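Lectin (Lotus tetragonolobus, PDB 2EIG) probably binds L-fucosyl-containing glycans through a legume lectin domain that carries calcium and manganese and assembles into tetramers. Local coordinates at residues Ile15-Asp19 with Gly90-Pro94; His42-Pro48 with Phe85-Thr91; Pro48-Ser54 with Leu196-Val202; Gly100-Thr105 with Asp139-Ile143; Asn112-Ala116 with Leu192-Pro197. All coordinates share one frame; numbering follows the deposited sequence.

Contact 1 (Ile15-Asp19 with Gly90-Pro94); sequences IFQGD and GTEIP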
# COMPACT_ATOMS: atom_id res chain seq x y z
N ILE A 15 -32.27 4.45 4.95
CA ILE A 15 -33.12 3.36 4.56
C ILE A 15 -32.87 2.23 5.55
O ILE A 15 -31.71 1.86 5.81
CB ILE A 15 -32.82 2.85 3.13
CG1 ILE A 15 -33.08 3.97 2.08
CG2 ILE A 15 -33.61 1.57 2.82
CD1 ILE A 15 -32.41 3.67 0.70
N PHE A 16 -33.95 1.73 6.14
CA PHE A 16 -33.85 0.61 7.05
C PHE A 16 -34.46 -0.62 6.42
O PHE A 16 -35.54 -0.53 5.84
CB PHE A 16 -34.61 0.92 8.33
CG PHE A 16 -34.18 2.16 8.96
CD1 PHE A 16 -33.20 2.14 9.93
CD2 PHE A 16 -34.77 3.38 8.60
CE1 PHE A 16 -32.78 3.31 10.52
CE2 PHE A 16 -34.36 4.56 9.19
CZ PHE A 16 -33.37 4.52 10.17
N GLN A 17 -33.75 -1.74 6.53
CA GLN A 17 -34.17 -3.00 5.94
C GLN A 17 -34.01 -4.03 7.01
O GLN A 17 -33.14 -3.91 7.87
CB GLN A 17 -33.35 -3.38 4.70
CG GLN A 17 -33.15 -2.19 3.74
CD GLN A 17 -32.61 -2.61 2.40
OE1 GLN A 17 -32.46 -1.80 1.47
NE2 GLN A 17 -32.32 -3.90 2.28
N GLY A 18 -34.90 -5.01 6.97
CA GLY A 18 -34.97 -6.06 7.96
C GLY A 18 -35.22 -5.50 9.35
O GLY A 18 -36.12 -4.66 9.56
N ASP A 19 -34.39 -5.96 10.28
CA ASP A 19 -34.55 -5.68 11.72
C ASP A 19 -33.92 -4.40 12.20
O ASP A 19 -33.86 -4.14 13.41
CB ASP A 19 -34.14 -6.93 12.52
CG ASP A 19 -35.08 -8.10 12.22
OD1 ASP A 19 -34.70 -9.11 11.61
OD2 ASP A 19 -36.26 -7.94 12.48
N GLY A 90 -28.81 0.10 -5.07
CA GLY A 90 -29.84 -0.85 -5.44
C GLY A 90 -29.63 -2.22 -4.79
O GLY A 90 -30.44 -3.10 -5.03
N THR A 91 -28.52 -2.39 -4.02
CA THR A 91 -28.27 -3.48 -3.00
C THR A 91 -29.62 -3.80 -2.30
O THR A 91 -30.33 -2.88 -1.91
CB THR A 91 -26.99 -3.08 -1.87
OG1 THR A 91 -27.24 -3.47 -0.49
CG2 THR A 91 -26.63 -1.60 -1.75
N GLU A 92 -30.03 -5.07 -2.24
CA GLU A 92 -31.02 -5.47 -1.21
C GLU A 92 -30.28 -6.43 -0.32
O GLU A 92 -29.15 -6.81 -0.64
CB GLU A 92 -32.28 -6.14 -1.81
CG GLU A 92 -33.19 -5.25 -2.67
CD GLU A 92 -33.71 -4.04 -1.94
OE1 GLU A 92 -34.22 -3.13 -2.64
OE2 GLU A 92 -33.62 -3.97 -0.69
N ILE A 93 -30.88 -6.80 0.81
CA ILE A 93 -30.32 -7.79 1.70
C ILE A 93 -30.17 -9.05 0.85
O ILE A 93 -31.14 -9.52 0.28
CB ILE A 93 -31.25 -8.03 2.89
CG1 ILE A 93 -31.23 -6.80 3.83
CG2 ILE A 93 -30.94 -9.40 3.62
CD1 ILE A 93 -32.17 -6.89 5.00
N PRO A 94 -28.94 -9.56 0.73
CA PRO A 94 -28.82 -10.70 -0.21
C PRO A 94 -29.47 -11.98 0.28
O PRO A 94 -29.61 -12.22 1.53
CB PRO A 94 -27.30 -10.86 -0.40
CG PRO A 94 -26.69 -9.57 0.24
CD PRO A 94 -27.64 -9.20 1.33
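Gln17, near the end of the edge strand 14-18, meets Glu92 and Ile93 of the loop that follows strand 81-88, and the meeting has an apolar and a polar part. The apolar part is a sliding contact. The side chains of Gln17 and Ile93 run past each other in opposite directions, so that the root of each lies beside the outer part of the other. CB of Gln17 is 3.7 Å from CD1 of Ile93, and farther out the amide nitrogen NE2 of Gln17 lies against CG1 of the same isoleucine at 3.5 Å. The methyl CD1 of Ile93 also comes near the backbone, 3.9 Å from N of Gly18, a residue with no side chain to hold it off.

The polar part concerns the amide of Gln17 and the carboxylate of Glu92. Gln17 is extended beyond CG (chi2 -168°) and carries its amide straight out to the loop, whereas Glu92 folds at chi2 (-58°), which brings its carboxylate back to meet that amide. The two chains cross at about a right angle with their flat groups 28° apart. OE2 of Glu92 lies 3.2 Å from NE2 of Gln17, and 3.3 Å from OE1, an approach of two acceptors that cannot be a bond.

All of this lies at the surface. Strand 14-18 is, within this chain, an outermost strand of a seven-stranded antiparallel sheet and is bonded through its backbone to strand 39-50, Ile15 to Leu44 and Gln17 to His42. Ile93 packs on His42 too, so the loop rests on both of these neighbouring strands.

Contact 2 (His42-Pro48 with Phe85-Thr91); sequences HALYATP and FLAPWGT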
# COMPACT_ATOMS: atom_id res chain seq x y z
N HIS A 42 -30.10 -3.96 7.74
CA HIS A 42 -29.37 -3.00 6.94
C HIS A 42 -29.85 -1.62 7.33
O HIS A 42 -31.02 -1.42 7.56
CB HIS A 42 -29.69 -3.22 5.48
CG HIS A 42 -28.85 -4.29 4.86
ND1 HIS A 42 -28.56 -4.32 3.52
CD2 HIS A 42 -28.15 -5.29 5.43
CE1 HIS A 42 -27.76 -5.34 3.28
NE2 HIS A 42 -27.48 -5.94 4.42
N ALA A 43 -28.94 -0.67 7.43
CA ALA A 43 -29.29 0.73 7.63
C ALA A 43 -28.35 1.47 6.70
O ALA A 43 -27.11 1.50 6.91
CB ALA A 43 -29.08 1.16 9.08
N LEU A 44 -28.92 2.03 5.65
CA LEU A 44 -28.12 2.66 4.60
C LEU A 44 -28.38 4.14 4.59
O LEU A 44 -29.52 4.57 4.79
CB LEU A 44 -28.51 2.10 3.23
CG LEU A 44 -28.50 0.56 3.12
CD1 LEU A 44 -28.77 0.20 1.67
CD2 LEU A 44 -27.16 -0.04 3.56
N TYR A 45 -27.36 4.93 4.30
CA TYR A 45 -27.62 6.29 3.92
C TYR A 45 -28.58 6.25 2.70
O TYR A 45 -28.39 5.46 1.77
CB TYR A 45 -26.33 7.05 3.62
CG TYR A 45 -26.55 8.50 3.30
CD1 TYR A 45 -27.18 9.36 4.23
CD2 TYR A 45 -26.10 9.03 2.08
CE1 TYR A 45 -27.37 10.70 3.94
CE2 TYR A 45 -26.29 10.39 1.77
CZ TYR A 45 -26.93 11.19 2.70
OH TYR A 45 -27.10 12.51 2.44
N ALA A 46 -29.61 7.10 2.72
CA ALA A 46 -30.65 6.98 1.69
C ALA A 46 -30.36 7.61 0.32
O ALA A 46 -31.23 7.63 -0.53
CB ALA A 46 -31.99 7.46 2.25
N THR A 47 -29.16 8.14 0.11
CA THR A 47 -28.83 8.74 -1.19
C THR A 47 -27.67 8.00 -1.76
O THR A 47 -26.71 7.70 -1.02
CB THR A 47 -28.46 10.25 -1.03
OG1 THR A 47 -29.37 10.88 -0.13
CG2 THR A 47 -28.45 11.00 -2.42
N PRO A 48 -27.68 7.74 -3.09
CA PRO A 48 -26.52 7.03 -3.63
C PRO A 48 -25.28 7.83 -3.33
O PRO A 48 -25.33 9.07 -3.29
CB PRO A 48 -26.80 7.01 -5.14
CG PRO A 48 -28.26 7.10 -5.25
CD PRO A 48 -28.67 8.04 -4.15
N PHE A 85 -20.26 -0.99 5.33
CA PHE A 85 -20.10 -1.47 3.97
C PHE A 85 -20.56 -0.51 2.86
O PHE A 85 -21.47 0.34 3.05
CB PHE A 85 -20.71 -2.89 3.76
CG PHE A 85 -22.23 -2.95 3.54
CD1 PHE A 85 -22.74 -3.43 2.36
CD2 PHE A 85 -23.14 -2.63 4.57
CE1 PHE A 85 -24.13 -3.58 2.14
CE2 PHE A 85 -24.55 -2.73 4.35
CZ PHE A 85 -25.04 -3.23 3.15
N LEU A 86 -19.85 -0.62 1.75
CA LEU A 86 -20.21 -0.09 0.45
C LEU A 86 -20.66 -1.25 -0.42
O LEU A 86 -20.00 -2.34 -0.47
CB LEU A 86 -19.00 0.54 -0.24
CG LEU A 86 -18.57 1.92 0.25
CD1 LEU A 86 -18.13 1.84 1.70
CD2 LEU A 86 -17.38 2.38 -0.60
N ALA A 87 -21.76 -1.01 -1.10
CA ALA A 87 -22.34 -1.99 -2.03
C ALA A 87 -23.02 -1.25 -3.20
O ALA A 87 -23.45 -0.10 -3.01
CB ALA A 87 -23.30 -2.88 -1.33
N PRO A 88 -23.14 -1.91 -4.37
CA PRO A 88 -23.79 -1.33 -5.50
C PRO A 88 -25.09 -0.72 -5.07
O PRO A 88 -25.91 -1.34 -4.39
CB PRO A 88 -24.05 -2.55 -6.42
CG PRO A 88 -22.82 -3.34 -6.20
CD PRO A 88 -22.72 -3.29 -4.68
N TRP A 89 -25.29 0.53 -5.44
CA TRP A 89 -26.59 1.14 -5.17
C TRP A 89 -27.73 0.28 -5.81
O TRP A 89 -27.60 -0.23 -6.92
CB TRP A 89 -26.63 2.60 -5.58
CG TRP A 89 -27.94 3.20 -5.22
CD1 TRP A 89 -29.03 3.36 -6.04
CD2 TRP A 89 -28.34 3.65 -3.91
NE1 TRP A 89 -30.07 3.92 -5.33
CE2 TRP A 89 -29.68 4.12 -4.03
CE3 TRP A 89 -27.71 3.70 -2.65
CZ2 TRP A 89 -30.38 4.65 -2.92
CZ3 TRP A 89 -28.40 4.25 -1.58
CH2 TRP A 89 -29.71 4.73 -1.72
N GLY A 90 -28.81 0.10 -5.07
CA GLY A 90 -29.84 -0.85 -5.44
C GLY A 90 -29.63 -2.22 -4.79
O GLY A 90 -30.44 -3.10 -5.03
N THR A 91 -28.52 -2.39 -4.02
CA THR A 91 -28.27 -3.48 -3.00
C THR A 91 -29.62 -3.80 -2.30
O THR A 91 -30.33 -2.88 -1.91
CB THR A 91 -26.99 -3.08 -1.87
OG1 THR A 91 -27.24 -3.47 -0.49
CG2 THR A 91 -26.63 -1.60 -1.75
O HOH W 1 -29.44 -3.25 1.13
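A chi1 of 81° sets the ring of Phe85 between its own backbone N and carbonyl carbon and swings its far end toward His42 and Leu44, two residues of strand 39-50. The edge of Phe85 then points at a face of the His42 imidazole, an edge-to-face pair with planes at 61°; CZ of Phe85 stands 3.4 Å from CE1 of His42, displaced toward the rim of the ring. Leu44 lays CD2 against the same phenyl, 3.8 Å from CE2 of Phe85. In Trp89 the first torsion (-177°) carries CG anti to the backbone N and turns the indole toward Pro48. CG of Pro48 sits over the centre of the five-membered ring at 3.5 Å from its centroid, a CH-pi contact.

One water joins the segments at the polar end. Lying in the imidazole plane, it is 2.8 Å from ND1 of His42 and 2.7 Å from OG1 of Thr91, and it donates weakly to O of Thr91. Side chains and water thus reach across the intervening strand 199-208 of the lectin sheet, where Leu44 and Thr91 both touch Ser201. NE2 of His42 is bonded to O of Gly103. Both ring nitrogens are engaged and Phe85 lies against one face, which should hold the buried imidazole's rotation.

Contact 3 (Pro48-Ser54 with Leu196-Val202); sequences PVPIWDS and LPEKVSV
Ile51 pushes its CD1 methyl into a nook formed by Leu196, Pro197 and Val200. The methyl is 3.1 Å from O of Pro197, 3.6 Å from CB of Leu196 and only 3.4 Å from CG1 of Val200, closer than carbon atoms usually pack, so the fit here is tight. A chi1 of 48° makes this possible, since CG1 is tucked between the backbone N and the carbonyl carbon and the branch runs back toward the partner segment. On the face that carries Val49 and Val200, CG2 of Val49 abuts CG2 of Val202 at 3.7 Å, the two side chains crossing at about a right angle. Phe223 of strand 214-226 packs on Val49 and Val202, which places them in the interior between the two sheets of the legume lectin sandwich.

The backbones themselves form an antiparallel pairing of strands 39-50 and 199-208. Val49 and Val200 are a hydrogen-bonded pair, joined by N of each to O of the other, and Pro50 with Lys199 is the non-hydrogen-bonded pair that follows. Beyond it, N of Ile51 donates to O of Glu198 over 2.9 Å.

Toward the outer end the indole of Trp52 takes over. CB of Glu198 lies over the centre of its six-membered ring, 3.6 Å from the centroid, in a CH-pi contact. At the ring edge NE1 gives its hydrogen to O of Leu196 (2.9 Å, N-H...O 162°), with the acceptor near the indole plane. Lys193 adds a cation-pi contact to the indole, and Lys129 of the second subunit packs on Trp52 as well.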
# COMPACT_ATOMS: atom_id res chain seq x y z
N PRO A 48 -27.68 7.74 -3.09
CA PRO A 48 -26.52 7.03 -3.63
C PRO A 48 -25.28 7.83 -3.33
O PRO A 48 -25.33 9.07 -3.29
CB PRO A 48 -26.80 7.01 -5.14
CG PRO A 48 -28.26 7.10 -5.25
CD PRO A 48 -28.67 8.04 -4.15
N VAL A 49 -24.17 7.15 -3.07
CA VAL A 49 -22.89 7.86 -2.92
C VAL A 49 -22.08 7.64 -4.22
O VAL A 49 -21.85 6.52 -4.60
CB VAL A 49 -22.08 7.40 -1.66
CG1 VAL A 49 -20.82 8.28 -1.47
CG2 VAL A 49 -22.96 7.48 -0.38
N PRO A 50 -21.66 8.74 -4.88
CA PRO A 50 -20.83 8.56 -6.06
C PRO A 50 -19.38 8.31 -5.63
O PRO A 50 -18.80 9.11 -4.89
CB PRO A 50 -21.00 9.88 -6.81
CG PRO A 50 -21.59 10.85 -5.83
CD PRO A 50 -21.90 10.16 -4.57
N ILE A 51 -18.83 7.17 -6.03
CA ILE A 51 -17.48 6.84 -5.55
C ILE A 51 -16.44 6.84 -6.63
O ILE A 51 -15.25 6.64 -6.37
CB ILE A 51 -17.43 5.49 -4.83
CG1 ILE A 51 -18.16 4.43 -5.67
CG2 ILE A 51 -17.90 5.66 -3.36
CD1 ILE A 51 -17.69 3.07 -5.44
N TRP A 52 -16.89 7.00 -7.86
CA TRP A 52 -15.99 7.28 -8.94
C TRP A 52 -16.73 7.89 -10.11
O TRP A 52 -17.94 7.76 -10.23
CB TRP A 52 -15.16 6.04 -9.35
CG TRP A 52 -15.90 4.85 -9.81
CD1 TRP A 52 -16.23 3.76 -9.08
CD2 TRP A 52 -16.34 4.57 -11.15
NE1 TRP A 52 -16.86 2.83 -9.85
CE2 TRP A 52 -16.93 3.29 -11.14
CE3 TRP A 52 -16.28 5.29 -12.38
CZ2 TRP A 52 -17.50 2.71 -12.27
CZ3 TRP A 52 -16.86 4.71 -13.52
CH2 TRP A 52 -17.47 3.43 -13.46
N ASP A 53 -15.98 8.58 -10.95
CA ASP A 53 -16.52 9.38 -12.00
C ASP A 53 -16.03 8.83 -13.33
O ASP A 53 -14.83 8.68 -13.53
CB ASP A 53 -16.06 10.83 -11.82
CG ASP A 53 -16.56 11.73 -12.91
OD1 ASP A 53 -17.78 11.99 -12.91
OD2 ASP A 53 -15.74 12.18 -13.75
N SER A 54 -16.98 8.53 -14.22
CA SER A 54 -16.67 7.91 -15.51
C SER A 54 -15.73 8.74 -16.40
O SER A 54 -14.78 8.20 -16.97
CB SER A 54 -17.95 7.48 -16.29
OG SER A 54 -18.99 8.47 -16.27
N LEU A 196 -16.40 -1.88 -7.41
CA LEU A 196 -17.73 -1.36 -7.16
C LEU A 196 -18.17 -0.47 -8.32
O LEU A 196 -17.31 0.08 -9.01
CB LEU A 196 -17.73 -0.53 -5.86
CG LEU A 196 -17.74 -1.32 -4.55
CD1 LEU A 196 -17.43 -0.43 -3.37
CD2 LEU A 196 -19.05 -2.05 -4.36
N PRO A 197 -19.50 -0.30 -8.50
CA PRO A 197 -19.96 0.63 -9.53
C PRO A 197 -19.88 2.04 -9.03
O PRO A 197 -19.44 2.30 -7.90
CB PRO A 197 -21.44 0.20 -9.77
CG PRO A 197 -21.87 -0.24 -8.44
CD PRO A 197 -20.63 -0.93 -7.81
N GLU A 198 -20.31 2.99 -9.86
CA GLU A 198 -19.97 4.37 -9.61
C GLU A 198 -20.87 5.03 -8.53
O GLU A 198 -20.60 6.13 -8.10
CB GLU A 198 -19.99 5.13 -10.93
CG GLU A 198 -21.39 5.23 -11.51
CD GLU A 198 -21.33 5.58 -12.99
OE1 GLU A 198 -21.53 6.78 -13.31
OE2 GLU A 198 -21.05 4.68 -13.81
N LYS A 199 -21.94 4.34 -8.14
CA LYS A 199 -22.85 4.83 -7.10
C LYS A 199 -22.98 3.67 -6.16
O LYS A 199 -23.10 2.55 -6.59
CB LYS A 199 -24.25 5.22 -7.64
CG LYS A 199 -24.27 6.47 -8.53
CD LYS A 199 -25.69 6.71 -9.02
CE LYS A 199 -25.69 7.64 -10.25
NZ LYS A 199 -24.66 8.74 -10.12
N VAL A 200 -22.85 3.93 -4.87
CA VAL A 200 -22.97 2.88 -3.88
C VAL A 200 -23.87 3.33 -2.73
O VAL A 200 -24.15 4.50 -2.56
CB VAL A 200 -21.57 2.40 -3.35
CG1 VAL A 200 -20.73 1.81 -4.49
CG2 VAL A 200 -20.80 3.54 -2.68
N SER A 201 -24.34 2.37 -1.94
CA SER A 201 -24.85 2.70 -0.65
C SER A 201 -23.65 2.69 0.25
O SER A 201 -22.62 2.02 -0.02
CB SER A 201 -25.89 1.69 -0.20
OG SER A 201 -25.32 0.38 -0.17
N VAL A 202 -23.74 3.52 1.28
CA VAL A 202 -22.90 3.39 2.48
C VAL A 202 -23.87 3.13 3.58
O VAL A 202 -25.03 3.64 3.57
CB VAL A 202 -22.02 4.65 2.76
CG1 VAL A 202 -21.07 4.81 1.60
CG2 VAL A 202 -22.89 5.95 2.94

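Contact 4 (Gly100-Thr105 with Asp139-Ile143); sequences GYLGIT and DVNSI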
# COMPACT_ATOMS: atom_id res chain seq x y z
N GLY A 100 -23.35 -15.75 9.94
CA GLY A 100 -21.96 -15.38 9.75
C GLY A 100 -21.66 -14.70 8.42
O GLY A 100 -20.54 -14.17 8.25
N TYR A 101 -22.62 -14.76 7.50
CA TYR A 101 -22.54 -14.05 6.19
C TYR A 101 -22.90 -12.57 6.29
O TYR A 101 -22.80 -11.84 5.32
CB TYR A 101 -23.38 -14.74 5.14
CG TYR A 101 -22.86 -16.12 4.86
CD1 TYR A 101 -21.64 -16.30 4.17
CD2 TYR A 101 -23.54 -17.26 5.35
CE1 TYR A 101 -21.10 -17.56 3.96
CE2 TYR A 101 -23.01 -18.55 5.13
CZ TYR A 101 -21.79 -18.69 4.43
OH TYR A 101 -21.21 -19.94 4.17
N LEU A 102 -23.27 -12.14 7.51
CA LEU A 102 -23.33 -10.72 7.90
C LEU A 102 -24.31 -9.84 7.13
O LEU A 102 -24.27 -8.63 7.25
CB LEU A 102 -21.91 -10.09 8.00
CG LEU A 102 -21.07 -10.68 9.14
CD1 LEU A 102 -19.59 -10.30 9.08
CD2 LEU A 102 -21.60 -10.33 10.58
N GLY A 103 -25.24 -10.45 6.41
CA GLY A 103 -26.21 -9.73 5.60
C GLY A 103 -25.56 -9.09 4.38
O GLY A 103 -26.18 -8.26 3.73
N ILE A 104 -24.32 -9.47 4.09
CA ILE A 104 -23.59 -8.86 2.94
C ILE A 104 -23.19 -9.89 1.86
O ILE A 104 -22.97 -9.54 0.72
CB ILE A 104 -22.34 -8.06 3.37
CG1 ILE A 104 -21.33 -8.92 4.16
CG2 ILE A 104 -22.79 -6.75 4.15
CD1 ILE A 104 -20.11 -8.19 4.71
N THR A 105 -23.12 -11.14 2.25
CA THR A 105 -22.67 -12.18 1.32
C THR A 105 -23.81 -13.16 1.12
O THR A 105 -24.30 -13.73 2.08
CB THR A 105 -21.43 -12.91 1.90
OG1 THR A 105 -20.30 -12.03 1.83
CG2 THR A 105 -21.11 -14.23 1.14
N ASP A 139 -13.18 -6.68 4.32
CA ASP A 139 -13.77 -7.63 3.41
C ASP A 139 -13.98 -6.99 2.03
O ASP A 139 -14.61 -5.91 1.91
CB ASP A 139 -15.15 -8.08 3.88
CG ASP A 139 -15.14 -8.63 5.27
OD1 ASP A 139 -16.25 -8.74 5.79
OD2 ASP A 139 -14.05 -8.92 5.83
N VAL A 140 -13.52 -7.68 1.00
CA VAL A 140 -13.84 -7.28 -0.36
C VAL A 140 -14.37 -8.48 -1.12
O VAL A 140 -13.64 -9.44 -1.35
CB VAL A 140 -12.65 -6.65 -1.08
CG1 VAL A 140 -13.08 -6.14 -2.50
CG2 VAL A 140 -12.06 -5.58 -0.24
N ASN A 141 -15.67 -8.44 -1.44
CA ASN A 141 -16.35 -9.44 -2.25
C ASN A 141 -16.45 -10.79 -1.54
O ASN A 141 -17.07 -11.70 -2.04
CB ASN A 141 -15.63 -9.65 -3.62
CG ASN A 141 -15.58 -8.40 -4.44
OD1 ASN A 141 -14.86 -8.32 -5.47
ND2 ASN A 141 -16.35 -7.40 -4.03
N SER A 142 -15.75 -10.96 -0.43
CA SER A 142 -15.76 -12.25 0.23
C SER A 142 -16.00 -12.06 1.74
O SER A 142 -15.68 -11.00 2.27
CB SER A 142 -14.40 -12.89 -0.03
OG SER A 142 -14.24 -14.04 0.75
N ILE A 143 -16.56 -13.07 2.39
CA ILE A 143 -16.73 -13.12 3.86
C ILE A 143 -15.41 -13.44 4.54
O ILE A 143 -15.23 -13.20 5.74
CB ILE A 143 -17.85 -14.15 4.29
CG1 ILE A 143 -18.52 -13.75 5.61
CG2 ILE A 143 -17.28 -15.63 4.35
CD1 ILE A 143 -19.06 -12.25 5.70
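Ile143 carries most of this contact, entering the curve of segment 100-105 from the end of segment 139-143. Its CB lies 4.1 Å from OG1 of Thr105. From there chi1 (-152°) sends CG1 away from the backbone N and toward the loop, where CG1 is 3.4 Å from the carbonyl O of Gly100 and also comes near the ring of Tyr101, at 4.3 Å from CD1. The terminal CD1 continues into the loop: it sits 3.5 Å from O of Gly100, 3.9 Å from CD1 of Leu102, whose side chain crosses it at about a right angle, and a little farther from CD1 of Ile104. The loop is braced from within, because O of Tyr101 accepts from the backbone N of both Ile104 and Thr105. Its curve runs close to both the calcium and the manganese ion. Tyr101 stacks on Trp126, and Gln111 of the second subunit packs on Tyr101 and Ile143.

No hydrogen bond crosses between the segments. Cohesion comes from van der Waals contact, aliphatic carbon against carbon and against carbonyl oxygen, and it has a polar price, for the buried OG1 of Thr105 finds no partner in the model.

Contact 5 (Asn112-Ala116 with Leu192-Pro197); sequences NQFVA and LKTVLP
Gln113 is the first residue of segment 112-116 to touch the short helix 192-195, and it does so with its amide. With CG anti to the backbone N (chi1 -164°) and the chain extended beyond it, the side chain reaches the helix end, where NE2 donates to O of Val195 over a short 2.6 Å. The bond is fairly straight at hydrogen (162°), and the acceptor lies in the plane of the Gln113 amide. Seen from the acceptor, however, the donor stands above the carbonyl plane, away from its lone pairs.

The CB of Phe114 points away, and its backbone makes the contact, CA being 4.0 Å from CD2 of Leu196. Its side chain packs on Ile104 and Thr105.

At Val115, where strand 115-120 begins, the contact becomes wholly apolar. A single methyl, CG2, touches three side chains: CG2 of Val195 at 3.8 Å, CD1 of Leu196 at 3.9 Å and CD2 of Leu192 at 4.0 Å. Leu86 packs on both leucines and Val140 on Val195, so the helix and the residue after it lie against strands 81-88, 115-120 and 135-140. OG1 of Thr194 is hydrogen-bonded to O of Leu146 of the second subunit.

A carbonyl at the end of a helix has no further turn to bond with; the amide of Gln113 supplies a donor there, while hydrophobic contact seats the helix on the strand.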
# COMPACT_ATOMS: atom_id res chain seq x y z
N ASN A 112 -20.74 -11.88 -5.23
CA ASN A 112 -20.82 -10.88 -4.16
C ASN A 112 -19.90 -9.73 -4.37
O ASN A 112 -18.73 -9.91 -4.67
CB ASN A 112 -20.60 -11.48 -2.80
CG ASN A 112 -21.68 -12.47 -2.44
OD1 ASN A 112 -22.86 -12.12 -2.36
ND2 ASN A 112 -21.27 -13.71 -2.19
N GLN A 113 -20.44 -8.53 -4.25
CA GLN A 113 -19.70 -7.37 -4.62
C GLN A 113 -19.89 -6.28 -3.54
O GLN A 113 -20.99 -5.78 -3.35
CB GLN A 113 -20.21 -6.89 -5.97
CG GLN A 113 -19.25 -5.94 -6.58
CD GLN A 113 -19.72 -5.42 -7.90
OE1 GLN A 113 -20.69 -5.90 -8.46
NE2 GLN A 113 -19.01 -4.44 -8.41
N PHE A 114 -18.84 -5.95 -2.82
CA PHE A 114 -18.97 -5.02 -1.68
C PHE A 114 -17.62 -4.82 -1.08
O PHE A 114 -16.67 -5.61 -1.27
CB PHE A 114 -19.96 -5.55 -0.58
CG PHE A 114 -19.46 -6.79 0.11
CD1 PHE A 114 -18.55 -6.70 1.16
CD2 PHE A 114 -19.83 -8.05 -0.35
CE1 PHE A 114 -18.03 -7.84 1.75
CE2 PHE A 114 -19.31 -9.20 0.22
CZ PHE A 114 -18.42 -9.11 1.25
N VAL A 115 -17.52 -3.74 -0.33
CA VAL A 115 -16.35 -3.49 0.48
C VAL A 115 -16.95 -3.31 1.87
O VAL A 115 -17.93 -2.57 2.04
CB VAL A 115 -15.52 -2.26 -0.01
CG1 VAL A 115 -14.44 -1.91 0.97
CG2 VAL A 115 -14.86 -2.52 -1.39
N ALA A 116 -16.40 -4.03 2.84
CA ALA A 116 -16.91 -3.94 4.18
C ALA A 116 -15.78 -3.92 5.22
O ALA A 116 -14.70 -4.47 4.99
CB ALA A 116 -17.86 -5.13 4.44
N LEU A 192 -11.62 1.02 -5.26
CA LEU A 192 -13.08 1.05 -5.27
C LEU A 192 -13.64 0.96 -6.66
O LEU A 192 -14.68 0.38 -6.86
CB LEU A 192 -13.64 2.32 -4.60
CG LEU A 192 -13.45 2.47 -3.11
CD1 LEU A 192 -14.22 3.68 -2.53
CD2 LEU A 192 -13.78 1.16 -2.35
N LYS A 193 -12.93 1.52 -7.63
CA LYS A 193 -13.44 1.54 -9.01
C LYS A 193 -13.28 0.17 -9.67
O LYS A 193 -13.96 -0.08 -10.65
CB LYS A 193 -12.78 2.65 -9.84
CG LYS A 193 -13.34 2.90 -11.25
CD LYS A 193 -12.49 3.90 -12.05
CE LYS A 193 -13.11 4.12 -13.46
NZ LYS A 193 -12.14 4.06 -14.64
N THR A 194 -12.42 -0.72 -9.15
CA THR A 194 -12.33 -2.09 -9.72
C THR A 194 -13.44 -2.95 -9.20
O THR A 194 -13.99 -3.81 -9.90
CB THR A 194 -10.96 -2.84 -9.51
OG1 THR A 194 -10.55 -2.81 -8.14
CG2 THR A 194 -9.79 -2.30 -10.41
N VAL A 195 -13.80 -2.75 -7.94
CA VAL A 195 -14.73 -3.66 -7.29
C VAL A 195 -16.15 -3.17 -7.18
O VAL A 195 -17.03 -3.94 -6.88
CB VAL A 195 -14.20 -4.15 -5.93
CG1 VAL A 195 -13.00 -5.10 -6.15
CG2 VAL A 195 -13.82 -2.96 -5.01
N LEU A 196 -16.40 -1.88 -7.41
CA LEU A 196 -17.73 -1.36 -7.16
C LEU A 196 -18.17 -0.47 -8.32
O LEU A 196 -17.31 0.08 -9.01
CB LEU A 196 -17.73 -0.53 -5.86
CG LEU A 196 -17.74 -1.32 -4.55
CD1 LEU A 196 -17.43 -0.43 -3.37
CD2 LEU A 196 -19.05 -2.05 -4.36
N PRO A 197 -19.50 -0.30 -8.50
CA PRO A 197 -19.96 0.63 -9.53
C PRO A 197 -19.88 2.04 -9.03
O PRO A 197 -19.44 2.30 -7.90
CB PRO A 197 -21.44 0.20 -9.77
CG PRO A 197 -21.87 -0.24 -8.44
CD PRO A 197 -20.63 -0.93 -7.81

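How the contacts relate
The five contacts hold parts of one seven-stranded sheet, and their chemistry follows their depth. Contacts 4 and 5 are buried and also face the second subunit, as contact 3 does through Trp52; contact 4, near the metals, has no hydrogen bond across it and relies on an isoleucine packed against the loop, partly on carbonyl oxygen, whereas contact 5 adds a side-chain bond to a helix end. Contacts 2 and 3 are partly buried, share Pro48 and strand 39-50, and use aromatic rings, but only contact 3 pairs neighbouring strands through backbone bonds. Contact 1, at the surface, shares Gly90 and Thr91 with contact 2 and combines aliphatic packing with an amide-carboxylate approach and no clear hydrogen bond.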